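Side-chain contacts in uncharacterized protein Atu1656 (Agrobacterium tumefaciens, PDB 2OJH), which is of unknown function but belongs to the TolB family and folds as a six-bladed beta-propeller: residues Glu45-Ser50 with Leu56-Glu61; Leu64-Leu69 with Ser74-Asp79; Ile101-Glu106 with Ala111-Pro116; Phe143-Ile148 with Gly163-Leu168. One frame throughout, in Å; residues are numbered along the deposited sequence.

How the contacts relate
Contact 1 (45-50 with 56-61) comes first along the chain and closes the hairpin of strands 45-49 and 55-60. Contact 2 (64-69 with 74-79) continues the same four-stranded sheet and closes the loop between strand 63-68 and the short strand 76-77. The two touch directly, because strands 55-60 and 63-68 are neighbours. Contact 3 (101-106 with 111-116) is the middle hairpin of the next sheet, and L64 packs on I101 between them. Contact 4 (143-148 with 163-168) spans a third sheet and meets contact 3 where I112 packs on F143 and Y145. All four loops follow in series; none nest or cross.

Contact 1: residues Glu45-Ser50 with Leu56-Glu61; sequences EAPNWS and LLLNSE
W49 turns its indole with CG anti to the backbone N (chi1 -159°), while L56 swings CG beside its own N (chi1 -54°). These torsions bring a leucine methyl over the indole. The two residues form a non-hydrogen-bonded pair in an antiparallel beta hairpin, part of a blade of the propeller. L56 CD2 lies 4.0 Å from the centroid of the five-membered ring of W49, a CH-pi contact over the face, and 3.7 Å from W49 CD2.
On the other face of the sheet, N48 and L57 lie side by side and point the same way. Their backbones bond in both directions, N48 N to L57 O at 2.8 Å and L57 N to N48 O at 2.9 Å. N48 OD1 comes close to L57 CD2, but its polar partner is H90.
A beta bulge separates this pair from E45 and N59. A46 takes a left-handed backbone conformation there, and P47 CB packs on L58 CD2 at 3.8 Å. E45 N then bonds to N59 O at 2.8 Å, and N59 N returns a bond to E45 O. The N59 amide is held by H90 and N88. E45 OE1 meets R245 and N88, so this buried carboxylate has a charged partner. Its other oxygen, E45 OE2, accepts from water 1 at 3.1 Å, and that water takes a bond from the backbone N of E61.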
loop_
_atom_site.group_PDB
_atom_site.type_symbol
_atom_site.label_atom_id
_atom_site.label_comp_id
_atom_site.label_asym_id
_atom_site.label_seq_id
_atom_site.Cartn_x
_atom_site.Cartn_y
_atom_site.Cartn_z
ATOM N N GLU A 45 6.881 -9.066 1.762
ATOM C CA GLU A 45 6.584 -7.634 1.821
ATOM C C GLU A 45 5.129 -7.278 1.620
ATOM O O GLU A 45 4.416 -7.960 0.897
ATOM C CB GLU A 45 7.449 -6.889 0.771
ATOM C CG GLU A 45 8.963 -7.089 1.031
ATOM C CD GLU A 45 9.857 -6.269 0.149
ATOM O OE1 GLU A 45 10.064 -5.080 0.473
ATOM O OE2 GLU A 45 10.412 -6.828 -0.836
ATOM N N ALA A 46 4.703 -6.186 2.254
ATOM C CA ALA A 46 3.510 -5.435 1.772
ATOM C C ALA A 46 2.190 -6.212 1.663
ATOM O O ALA A 46 1.617 -6.404 0.562
ATOM C CB ALA A 46 3.850 -4.696 0.430
ATOM N N PRO A 47 1.674 -6.671 2.818
ATOM C CA PRO A 47 0.452 -7.484 2.774
ATOM C C PRO A 47 -0.818 -6.676 2.413
ATOM O O PRO A 47 -1.004 -5.546 2.906
ATOM C CB PRO A 47 0.362 -8.033 4.210
ATOM C CG PRO A 47 1.037 -6.986 5.057
ATOM C CD PRO A 47 2.178 -6.481 4.194
ATOM N N ASN A 48 -1.646 -7.259 1.540
ATOM C CA ASN A 48 -3.074 -6.920 1.416
ATOM C C ASN A 48 -3.886 -7.960 2.187
ATOM O O ASN A 48 -3.417 -9.074 2.436
ATOM C CB ASN A 48 -3.581 -7.076 -0.041
ATOM C CG ASN A 48 -2.806 -6.268 -1.052
ATOM O OD1 ASN A 48 -2.325 -6.820 -2.036
ATOM N ND2 ASN A 48 -2.674 -4.961 -0.832
ATOM N N TRP A 49 -5.128 -7.612 2.525
ATOM C CA TRP A 49 -6.009 -8.530 3.215
ATOM C C TRP A 49 -7.209 -8.746 2.339
ATOM O O TRP A 49 -7.847 -7.771 1.933
ATOM C CB TRP A 49 -6.441 -7.900 4.540
ATOM C CG TRP A 49 -6.950 -8.868 5.600
ATOM C CD1 TRP A 49 -7.830 -9.927 5.439
ATOM C CD2 TRP A 49 -6.638 -8.814 7.000
ATOM N NE1 TRP A 49 -8.081 -10.519 6.670
ATOM C CE2 TRP A 49 -7.363 -9.849 7.638
ATOM C CE3 TRP A 49 -5.833 -7.957 7.784
ATOM C CZ2 TRP A 49 -7.282 -10.078 9.029
ATOM C CZ3 TRP A 49 -5.750 -8.190 9.157
ATOM C CH2 TRP A 49 -6.477 -9.239 9.764
ATOM N N SER A 50 -7.516 -10.003 2.046
ATOM C CA SER A 50 -8.599 -10.342 1.142
ATOM C C SER A 50 -9.949 -9.831 1.645
ATOM O O SER A 50 -10.190 -9.791 2.854
ATOM C CB SER A 50 -8.639 -11.844 0.902
ATOM O OG SER A 50 -9.242 -12.555 1.962
ATOM N N LEU A 56 -4.026 -13.298 3.340
ATOM C CA LEU A 56 -3.194 -12.156 3.021
ATOM C C LEU A 56 -2.492 -12.366 1.689
ATOM O O LEU A 56 -2.109 -13.496 1.343
ATOM C CB LEU A 56 -2.138 -11.885 4.114
ATOM C CG LEU A 56 -2.659 -11.729 5.548
ATOM C CD1 LEU A 56 -1.482 -11.658 6.507
ATOM C CD2 LEU A 56 -3.572 -10.503 5.723
ATOM N N LEU A 57 -2.326 -11.266 0.954
ATOM C CA LEU A 57 -1.582 -11.265 -0.301
ATOM C C LEU A 57 -0.263 -10.497 -0.123
ATOM O O LEU A 57 -0.249 -9.282 0.199
ATOM C CB LEU A 57 -2.438 -10.704 -1.442
ATOM C CG LEU A 57 -1.855 -10.801 -2.860
ATOM C CD1 LEU A 57 -1.888 -12.239 -3.373
ATOM C CD2 LEU A 57 -2.626 -9.852 -3.782
ATOM N N LEU A 58 0.842 -11.220 -0.280
ATOM C CA LEU A 58 2.188 -10.666 -0.073
ATOM C C LEU A 58 3.036 -10.812 -1.341
ATOM O O LEU A 58 2.805 -11.704 -2.158
ATOM C CB LEU A 58 2.931 -11.444 1.026
ATOM C CG LEU A 58 2.668 -11.315 2.539
ATOM C CD1 LEU A 58 3.316 -10.131 3.197
ATOM C CD2 LEU A 58 1.185 -11.468 2.938
ATOM N N ASN A 59 4.063 -9.981 -1.478
ATOM C CA ASN A 59 5.078 -10.294 -2.491
ATOM C C ASN A 59 6.414 -10.681 -1.880
ATOM O O ASN A 59 6.787 -10.237 -0.774
ATOM C CB ASN A 59 5.252 -9.155 -3.516
ATOM C CG ASN A 59 5.657 -7.859 -2.861
ATOM O OD1 ASN A 59 4.852 -7.221 -2.199
ATOM N ND2 ASN A 59 6.909 -7.478 -3.028
ATOM N N SER A 60 7.154 -11.469 -2.645
ATOM C CA SER A 60 8.502 -11.835 -2.277
ATOM C C SER A 60 9.312 -12.147 -3.532
ATOM O O SER A 60 8.956 -13.043 -4.322
ATOM C CB SER A 60 8.483 -13.043 -1.339
ATOM O OG SER A 60 9.804 -13.430 -0.983
ATOM N N GLU A 61 10.403 -11.404 -3.692
ATOM C CA GLU A 61 11.368 -11.630 -4.777
ATOM C C GLU A 61 10.694 -11.639 -6.152
ATOM O O GLU A 61 10.997 -12.480 -7.001
ATOM C CB GLU A 61 12.167 -12.921 -4.533
ATOM C CG GLU A 61 12.840 -12.994 -3.163
ATOM C CD GLU A 61 14.002 -12.014 -3.002
ATOM O OE1 GLU A 61 14.542 -11.546 -4.033
ATOM O OE2 GLU A 61 14.391 -11.712 -1.845
HETATM O O HOH W 1 11.098 -9.748 -1.479
#

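Contact 2: residues Leu64-Leu69 with Ser74-Asp79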
loop_
_atom_site.group_PDB
_atom_site.type_symbol
_atom_site.label_atom_id
_atom_site.label_comp_id
_atom_site.label_asym_id
_atom_site.label_seq_id
_atom_site.Cartn_x
_atom_site.Cartn_y
_atom_site.Cartn_z
ATOM N N LEU A 64 4.036 -13.162 -6.346
ATOM C CA LEU A 64 2.945 -12.932 -5.388
ATOM C C LEU A 64 2.544 -14.231 -4.697
ATOM O O LEU A 64 2.504 -15.289 -5.336
ATOM C CB LEU A 64 1.698 -12.390 -6.086
ATOM C CG LEU A 64 1.535 -10.922 -6.419
ATOM C CD1 LEU A 64 0.110 -10.799 -6.924
ATOM C CD2 LEU A 64 1.726 -10.069 -5.176
ATOM N N TYR A 65 2.183 -14.128 -3.414
ATOM C CA TYR A 65 1.768 -15.289 -2.624
ATOM C C TYR A 65 0.522 -15.037 -1.772
ATOM O O TYR A 65 0.384 -13.969 -1.163
ATOM C CB TYR A 65 2.899 -15.711 -1.677
ATOM C CG TYR A 65 4.165 -16.141 -2.357
ATOM C CD1 TYR A 65 5.122 -15.211 -2.739
ATOM C CD2 TYR A 65 4.426 -17.488 -2.586
ATOM C CE1 TYR A 65 6.309 -15.610 -3.377
ATOM C CE2 TYR A 65 5.617 -17.896 -3.201
ATOM C CZ TYR A 65 6.543 -16.944 -3.597
ATOM O OH TYR A 65 7.718 -17.319 -4.210
ATOM N N ARG A 66 -0.354 -16.040 -1.689
ATOM C CA ARG A 66 -1.459 -16.015 -0.722
ATOM C C ARG A 66 -1.061 -16.780 0.556
ATOM O O ARG A 66 -0.526 -17.890 0.480
ATOM C CB ARG A 66 -2.728 -16.646 -1.315
ATOM C CG ARG A 66 -3.266 -15.963 -2.561
ATOM C CD ARG A 66 -4.527 -16.649 -3.078
ATOM N NE ARG A 66 -4.658 -16.460 -4.529
ATOM C CZ ARG A 66 -4.186 -17.310 -5.457
ATOM N NH1 ARG A 66 -4.360 -17.057 -6.757
ATOM N NH2 ARG A 66 -3.525 -18.414 -5.096
ATOM N N LEU A 67 -1.318 -16.178 1.718
ATOM C CA LEU A 67 -1.114 -16.841 3.011
ATOM C C LEU A 67 -2.448 -16.908 3.745
ATOM O O LEU A 67 -2.985 -15.862 4.141
ATOM C CB LEU A 67 -0.114 -16.072 3.861
ATOM C CG LEU A 67 1.376 -16.138 3.518
ATOM C CD1 LEU A 67 1.745 -15.470 2.171
ATOM C CD2 LEU A 67 2.101 -15.440 4.651
ATOM N N SER A 68 -2.984 -18.120 3.888
ATOM C CA SER A 68 -4.274 -18.322 4.543
ATOM C C SER A 68 -4.222 -17.991 6.029
ATOM O O SER A 68 -3.282 -18.357 6.719
ATOM C CB SER A 68 -4.756 -19.756 4.357
ATOM O OG SER A 68 -6.047 -19.893 4.905
ATOM N N LEU A 69 -5.252 -17.305 6.501
ATOM C CA LEU A 69 -5.352 -16.905 7.913
ATOM C C LEU A 69 -5.962 -17.980 8.825
ATOM O O LEU A 69 -5.901 -17.862 10.046
ATOM C CB LEU A 69 -6.098 -15.579 8.046
ATOM C CG LEU A 69 -5.264 -14.389 7.542
ATOM C CD1 LEU A 69 -6.106 -13.162 7.490
ATOM C CD2 LEU A 69 -4.027 -14.148 8.420
ATOM N N SER A 74 1.308 -21.300 5.088
ATOM C CA SER A 74 2.409 -21.402 4.121
ATOM C C SER A 74 2.058 -20.661 2.844
ATOM O O SER A 74 0.963 -20.838 2.324
ATOM C CB SER A 74 2.709 -22.848 3.775
ATOM O OG SER A 74 3.204 -23.520 4.904
ATOM N N PRO A 75 2.983 -19.822 2.345
ATOM C CA PRO A 75 2.715 -19.035 1.148
ATOM C C PRO A 75 2.400 -19.912 -0.043
ATOM O O PRO A 75 3.109 -20.873 -0.314
ATOM C CB PRO A 75 4.038 -18.305 0.908
ATOM C CG PRO A 75 4.646 -18.219 2.240
ATOM C CD PRO A 75 4.321 -19.547 2.878
ATOM N N GLU A 76 1.329 -19.570 -0.737
ATOM C CA GLU A 76 0.906 -20.254 -1.942
ATOM C C GLU A 76 1.136 -19.300 -3.127
ATOM O O GLU A 76 0.581 -18.201 -3.159
ATOM C CB GLU A 76 -0.568 -20.599 -1.813
ATOM C CG GLU A 76 -1.193 -21.128 -3.091
ATOM C CD GLU A 76 -2.724 -21.175 -3.040
ATOM O OE1 GLU A 76 -3.366 -20.171 -2.630
ATOM O OE2 GLU A 76 -3.281 -22.225 -3.429
ATOM N N LYS A 77 1.964 -19.713 -4.087
ATOM C CA LYS A 77 2.339 -18.825 -5.194
ATOM C C LYS A 77 1.157 -18.567 -6.119
ATOM O O LYS A 77 0.459 -19.513 -6.526
ATOM C CB LYS A 77 3.525 -19.394 -5.997
ATOM C CG LYS A 77 4.189 -18.364 -6.948
ATOM C CD LYS A 77 5.192 -19.027 -7.877
ATOM C CE LYS A 77 4.507 -19.928 -8.915
ATOM N NZ LYS A 77 4.107 -19.201 -10.165
ATOM N N VAL A 78 0.959 -17.293 -6.449
ATOM C CA VAL A 78 -0.059 -16.839 -7.403
ATOM C C VAL A 78 0.516 -16.882 -8.825
ATOM O O VAL A 78 1.624 -16.374 -9.074
ATOM C CB VAL A 78 -0.522 -15.390 -7.057
ATOM C CG1 VAL A 78 -1.554 -14.859 -8.059
ATOM C CG2 VAL A 78 -1.083 -15.360 -5.662
ATOM N N ASP A 79 -0.222 -17.500 -9.743
ATOM C CA ASP A 79 0.088 -17.444 -11.177
ATOM C C ASP A 79 -0.158 -16.009 -11.674
ATOM O O ASP A 79 -1.311 -15.604 -11.860
ATOM C CB ASP A 79 -0.803 -18.440 -11.935
ATOM C CG ASP A 79 -0.500 -18.504 -13.439
ATOM O OD1 ASP A 79 0.440 -17.832 -13.908
ATOM O OD2 ASP A 79 -1.223 -19.248 -14.162
HETATM O O HOH W 2 3.456 -14.550 -8.655
HETATM O O HOH W 3 -3.079 -18.759 -8.882
HETATM O O HOH W 4 -1.699 -20.280 2.819
#
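R66 and E76 are an antiparallel hydrogen-bonded pair: R66 N to E76 O and E76 N to R66 O are both 2.8 Å. They join strand 63-68 to strand 76-77, the last strand of this propeller blade. V78 N adds a nearly straight bond to L64 O.
The charged contact runs from R66 NH2 to E76 OE1 at 3.0 Å. It is a salt bridge with weak hydrogen-bond geometry, and the guanidinium and carboxylate planes stand 80° apart. V78 CG2 covers one guanidinium face, 3.7 Å above the plane and over its centre. R66 is extended from CG to NE, which carries its head past E76 to this methyl.
On the face of Y65 and K77, the ring meets P75 obliquely, Y65 CD2 to P75 CB 3.6 Å, and Y65 CE2 is 3.8 Å from K77 CB. L67 crosses P75 obliquely, its CD1 3.9 Å from P75 CB. Separately, L64 CB packs on V78 CB.
Water 2 bridges L64 N and V78 O, water 4 bridges S68 N and S74 O, and water 3 joins R66 NH1 to D79 N.
Y99 OH and S117 O fix the head of R66. E76 probably offsets its charge, though the exposed position and weak geometry suggest a modest salt bridge.

Contact 3: residues Ile101-Glu106 with Ala111-Pro116; sequences ISDKVE and AIYLLP
The Y113 ring carries the flat-group contact, and E106 OE1 lies at its edge, in the ring plane. Y113 OH donates to E106 OE1 at a short 2.5 Å, and OE1 receives it on its anti lone pair. The carboxylate is turned 47° from the ring. D103 CB approaches the ring obliquely, 4.0 Å from Y113 CE1, and F82 meets it edge-to-face from outside.
Y113 sets CG beside its backbone N (chi1 -59°), which sends the ring along the strand to the turn of the hairpin. There water 5 lies 2.7 Å from Y113 OH and 2.6 Å from D103 OD2. It faces more acceptors than it has protons, so its donations to D103 and to Y113 OH probably cannot all hold at once; E106 N donates to it. D103 OD2 also accepts from V105 N at 2.9 Å, an Asx turn, and is met from above its carboxylate plane. D103 OD1 bonds to I85 N.
Behind the turn, I101 pairs with Y113 and D103 with A111, each by two backbone bonds. I101 CD1 touches L115 CD2 at 3.8 Å, and I101 CG1 lies 3.9 Å from Y113 CB.
The hairpin forms the two central strands of its four-stranded blade. Strand 123-124 flanks it beyond 111-116, and L124 touches A111 and Y113. On the other face I112 packs on strands 131-136 and 142-149 of the following blade.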
loop_
_atom_site.group_PDB
_atom_site.type_symbol
_atom_site.label_atom_id
_atom_site.label_comp_id
_atom_site.label_asym_id
_atom_site.label_seq_id
_atom_site.Cartn_x
_atom_site.Cartn_y
_atom_site.Cartn_z
ATOM N N ILE A 101 -1.287 -5.490 -9.919
ATOM C CA ILE A 101 0.155 -5.656 -9.618
ATOM C C ILE A 101 0.938 -4.597 -10.361
ATOM O O ILE A 101 0.430 -3.996 -11.318
ATOM C CB ILE A 101 0.676 -7.057 -10.035
ATOM C CG1 ILE A 101 0.453 -7.275 -11.532
ATOM C CG2 ILE A 101 -0.054 -8.182 -9.239
ATOM C CD1 ILE A 101 0.959 -8.667 -12.084
ATOM N N SER A 102 2.174 -4.358 -9.935
ATOM C CA SER A 102 3.040 -3.422 -10.588
ATOM C C SER A 102 4.309 -4.219 -10.931
ATOM O O SER A 102 5.024 -4.665 -10.032
ATOM C CB SER A 102 3.366 -2.271 -9.635
ATOM O OG SER A 102 2.174 -1.626 -9.201
ATOM N N ASP A 103 4.563 -4.421 -12.217
ATOM C CA ASP A 103 5.601 -5.346 -12.658
ATOM C C ASP A 103 6.544 -4.720 -13.709
ATOM O O ASP A 103 6.147 -3.821 -14.462
ATOM C CB ASP A 103 4.936 -6.596 -13.225
ATOM C CG ASP A 103 5.935 -7.553 -13.815
ATOM O OD1 ASP A 103 6.522 -8.337 -13.031
ATOM O OD2 ASP A 103 6.136 -7.528 -15.054
ATOM N N LYS A 104 7.784 -5.209 -13.775
ATOM C CA LYS A 104 8.739 -4.632 -14.709
ATOM C C LYS A 104 9.330 -5.567 -15.766
ATOM O O LYS A 104 10.316 -5.219 -16.396
ATOM C CB LYS A 104 9.842 -3.860 -13.971
ATOM C CG LYS A 104 10.758 -4.680 -13.135
ATOM C CD LYS A 104 11.616 -3.768 -12.206
ATOM C CE LYS A 104 12.984 -3.471 -12.819
ATOM N NZ LYS A 104 13.928 -2.885 -11.794
ATOM N N VAL A 105 8.714 -6.723 -15.991
ATOM C CA VAL A 105 9.188 -7.632 -17.053
ATOM C C VAL A 105 9.129 -6.982 -18.436
ATOM O O VAL A 105 10.110 -7.002 -19.184
ATOM C CB VAL A 105 8.420 -8.994 -17.043
ATOM C CG1 VAL A 105 8.611 -9.764 -18.346
ATOM C CG2 VAL A 105 8.865 -9.828 -15.870
ATOM N N GLU A 106 7.983 -6.397 -18.768
ATOM C CA GLU A 106 7.730 -5.934 -20.139
ATOM C C GLU A 106 8.536 -4.734 -20.594
ATOM O O GLU A 106 8.972 -4.698 -21.743
ATOM C CB GLU A 106 6.245 -5.678 -20.357
ATOM C CG GLU A 106 5.480 -6.945 -20.655
ATOM C CD GLU A 106 4.113 -6.687 -21.261
ATOM O OE1 GLU A 106 3.325 -5.904 -20.690
ATOM O OE2 GLU A 106 3.809 -7.313 -22.299
ATOM N N ALA A 111 5.062 -1.114 -14.374
ATOM C CA ALA A 111 3.818 -0.931 -15.113
ATOM C C ALA A 111 2.706 -1.675 -14.379
ATOM O O ALA A 111 2.923 -2.772 -13.829
ATOM C CB ALA A 111 3.955 -1.507 -16.547
ATOM N N ILE A 112 1.512 -1.086 -14.380
ATOM C CA ILE A 112 0.386 -1.594 -13.604
ATOM C C ILE A 112 -0.408 -2.581 -14.474
ATOM O O ILE A 112 -0.639 -2.334 -15.660
ATOM C CB ILE A 112 -0.490 -0.420 -13.063
ATOM C CG1 ILE A 112 0.310 0.404 -12.028
ATOM C CG2 ILE A 112 -1.737 -0.942 -12.405
ATOM C CD1 ILE A 112 -0.435 1.697 -11.605
ATOM N N TYR A 113 -0.785 -3.717 -13.896
ATOM C CA TYR A 113 -1.641 -4.697 -14.603
ATOM C C TYR A 113 -2.767 -5.138 -13.670
ATOM O O TYR A 113 -2.633 -5.040 -12.450
ATOM C CB TYR A 113 -0.845 -5.946 -14.971
ATOM C CG TYR A 113 0.357 -5.698 -15.859
ATOM C CD1 TYR A 113 1.563 -5.226 -15.325
ATOM C CD2 TYR A 113 0.291 -5.970 -17.220
ATOM C CE1 TYR A 113 2.666 -4.992 -16.156
ATOM C CE2 TYR A 113 1.379 -5.768 -18.054
ATOM C CZ TYR A 113 2.561 -5.269 -17.510
ATOM O OH TYR A 113 3.631 -5.070 -18.346
ATOM N N LEU A 114 -3.852 -5.655 -14.235
ATOM C CA LEU A 114 -4.887 -6.360 -13.472
ATOM C C LEU A 114 -4.862 -7.802 -13.935
ATOM O O LEU A 114 -4.508 -8.065 -15.074
ATOM C CB LEU A 114 -6.296 -5.814 -13.792
ATOM C CG LEU A 114 -6.530 -4.311 -13.561
ATOM C CD1 LEU A 114 -8.005 -4.009 -13.763
ATOM C CD2 LEU A 114 -6.079 -3.914 -12.194
ATOM N N LEU A 115 -5.221 -8.727 -13.049
ATOM C CA LEU A 115 -5.361 -10.133 -13.411
ATOM C C LEU A 115 -6.431 -10.796 -12.522
ATOM O O LEU A 115 -6.825 -10.227 -11.509
ATOM C CB LEU A 115 -4.014 -10.867 -13.309
ATOM C CG LEU A 115 -3.452 -11.095 -11.911
ATOM C CD1 LEU A 115 -2.678 -12.415 -11.854
ATOM C CD2 LEU A 115 -2.597 -9.891 -11.553
ATOM N N PRO A 116 -6.934 -11.979 -12.918
ATOM C CA PRO A 116 -7.893 -12.621 -12.009
ATOM C C PRO A 116 -7.267 -12.961 -10.646
ATOM O O PRO A 116 -6.086 -13.318 -10.574
ATOM C CB PRO A 116 -8.254 -13.914 -12.735
ATOM C CG PRO A 116 -7.946 -13.638 -14.214
ATOM C CD PRO A 116 -6.703 -12.785 -14.136
HETATM O O HOH W 5 5.889 -5.743 -16.977
#

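Contact 4: residues Phe143-Ile148 with Gly163-Leu168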
loop_
_atom_site.group_PDB
_atom_site.type_symbol
_atom_site.label_atom_id
_atom_site.label_comp_id
_atom_site.label_asym_id
_atom_site.label_seq_id
_atom_site.Cartn_x
_atom_site.Cartn_y
_atom_site.Cartn_z
ATOM N N PHE A 143 -8.834 2.976 -9.997
ATOM C CA PHE A 143 -7.741 2.811 -9.038
ATOM C C PHE A 143 -6.820 4.010 -9.058
ATOM O O PHE A 143 -6.836 4.827 -9.987
ATOM C CB PHE A 143 -6.968 1.505 -9.258
ATOM C CG PHE A 143 -6.298 1.395 -10.625
ATOM C CD1 PHE A 143 -5.065 1.986 -10.864
ATOM C CD2 PHE A 143 -6.914 0.682 -11.662
ATOM C CE1 PHE A 143 -4.441 1.890 -12.115
ATOM C CE2 PHE A 143 -6.294 0.584 -12.919
ATOM C CZ PHE A 143 -5.056 1.189 -13.137
ATOM N N THR A 144 -6.027 4.149 -8.009
ATOM C CA THR A 144 -5.148 5.290 -7.904
ATOM C C THR A 144 -3.701 4.802 -7.815
ATOM O O THR A 144 -3.447 3.657 -7.382
ATOM C CB THR A 144 -5.557 6.168 -6.703
ATOM O OG1 THR A 144 -4.779 7.368 -6.682
ATOM C CG2 THR A 144 -5.376 5.409 -5.378
ATOM N N TYR A 145 -2.746 5.663 -8.183
ATOM C CA TYR A 145 -1.347 5.236 -8.275
ATOM C C TYR A 145 -0.371 6.379 -8.290
ATOM O O TYR A 145 -0.750 7.557 -8.484
ATOM C CB TYR A 145 -1.124 4.358 -9.520
ATOM C CG TYR A 145 -1.513 4.943 -10.877
ATOM C CD1 TYR A 145 -2.854 4.995 -11.288
ATOM C CD2 TYR A 145 -0.538 5.366 -11.782
ATOM C CE1 TYR A 145 -3.206 5.518 -12.524
ATOM C CE2 TYR A 145 -0.879 5.868 -13.026
ATOM C CZ TYR A 145 -2.226 5.942 -13.397
ATOM O OH TYR A 145 -2.588 6.416 -14.650
ATOM N N CYS A 146 0.901 6.054 -8.081
ATOM C CA CYS A 146 1.958 7.068 -8.183
ATOM C C CYS A 146 2.487 6.888 -9.599
ATOM O O CYS A 146 2.752 5.743 -10.023
ATOM C CB CYS A 146 3.079 6.824 -7.177
ATOM S SG CYS A 146 4.466 8.008 -7.374
ATOM N N GLY A 147 2.528 7.984 -10.365
ATOM C CA GLY A 147 3.128 7.977 -11.683
ATOM C C GLY A 147 4.317 8.902 -11.684
ATOM O O GLY A 147 4.215 10.044 -11.202
ATOM N N ILE A 148 5.451 8.435 -12.209
ATOM C CA ILE A 148 6.604 9.329 -12.347
ATOM C C ILE A 148 6.720 9.699 -13.814
ATOM O O ILE A 148 6.723 8.810 -14.683
ATOM C CB ILE A 148 7.933 8.728 -11.806
ATOM C CG1 ILE A 148 7.750 8.223 -10.380
ATOM C CG2 ILE A 148 9.064 9.781 -11.806
ATOM C CD1 ILE A 148 8.837 7.235 -9.966
ATOM N N GLY A 163 -9.778 3.196 -19.530
ATOM C CA GLY A 163 -8.338 3.331 -19.633
ATOM C C GLY A 163 -7.834 4.760 -19.483
ATOM O O GLY A 163 -6.630 5.009 -19.608
ATOM N N VAL A 164 -8.733 5.698 -19.199
ATOM C CA VAL A 164 -8.368 7.118 -19.134
ATOM C C VAL A 164 -7.618 7.479 -17.863
ATOM O O VAL A 164 -8.091 7.212 -16.755
ATOM C CB VAL A 164 -9.608 8.051 -19.287
ATOM C CG1 VAL A 164 -9.249 9.501 -18.927
ATOM C CG2 VAL A 164 -10.179 7.976 -20.702
ATOM N N GLU A 165 -6.460 8.116 -18.032
ATOM C CA GLU A 165 -5.612 8.517 -16.922
ATOM C C GLU A 165 -5.916 9.963 -16.504
ATOM O O GLU A 165 -6.031 10.856 -17.361
ATOM C CB GLU A 165 -4.146 8.344 -17.348
ATOM C CG GLU A 165 -3.088 8.927 -16.442
ATOM C CD GLU A 165 -1.681 8.566 -16.913
ATOM O OE1 GLU A 165 -1.142 9.273 -17.801
ATOM O OE2 GLU A 165 -1.104 7.569 -16.400
ATOM N N THR A 166 -6.063 10.181 -15.201
ATOM C CA THR A 166 -6.383 11.492 -14.647
ATOM C C THR A 166 -5.304 11.880 -13.654
ATOM O O THR A 166 -5.013 11.126 -12.723
ATOM C CB THR A 166 -7.739 11.489 -13.921
ATOM O OG1 THR A 166 -8.783 11.334 -14.883
ATOM C CG2 THR A 166 -7.976 12.798 -13.159
ATOM N N ARG A 167 -4.729 13.061 -13.856
ATOM C CA ARG A 167 -3.666 13.559 -12.998
ATOM C C ARG A 167 -4.283 14.376 -11.840
ATOM O O ARG A 167 -5.011 15.352 -12.084
ATOM C CB ARG A 167 -2.742 14.424 -13.850
ATOM C CG ARG A 167 -1.463 14.802 -13.169
ATOM C CD ARG A 167 -0.559 15.564 -14.082
ATOM N NE ARG A 167 0.548 16.151 -13.339
ATOM C CZ ARG A 167 1.386 17.052 -13.824
ATOM N NH1 ARG A 167 1.224 17.505 -15.062
ATOM N NH2 ARG A 167 2.375 17.522 -13.064
ATOM N N LEU A 168 -4.013 13.978 -10.595
ATOM C CA LEU A 168 -4.657 14.606 -9.430
ATOM C C LEU A 168 -3.784 15.577 -8.673
ATOM O O LEU A 168 -4.297 16.442 -7.964
ATOM C CB LEU A 168 -5.205 13.549 -8.464
ATOM C CG LEU A 168 -6.283 12.667 -9.109
ATOM C CD1 LEU A 168 -6.539 11.479 -8.241
ATOM C CD2 LEU A 168 -7.596 13.423 -9.362
#
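E165 OE2 is gripped by two groups of strand 142-149, the Y145 hydroxyl and, in a salt bridge, R149. The bond from Y145 OH to E165 OE2 is short, 2.6 Å. It uses the anti lone pair of OE2, away from the other oxygen. E165 OE1 is held in turn by N128. With both oxygens bonded, the carboxylate has little freedom to rotate. The nearby arginine would probably stabilise its negative charge.
The two side chains cross at about a right angle. OE2 lies at the edge of the Y145 ring, in its plane, and the ring and carboxylate planes are 37° apart. E165 CG also comes close to the hydroxyl, 3.1 Å from Y145 OH.
E165 is extended beyond CG, with CG anti to N (chi1 170°), and reaches inward to meet the tyrosine.
The contact bridges strands that are not adjacent. Strand 152-159 runs between them: its Y156 bonds to the backbone of Y145 and touches E165. The pair therefore ties the second strand to the fourth strand of one four-stranded antiparallel blade, the repeating unit of a beta-propeller.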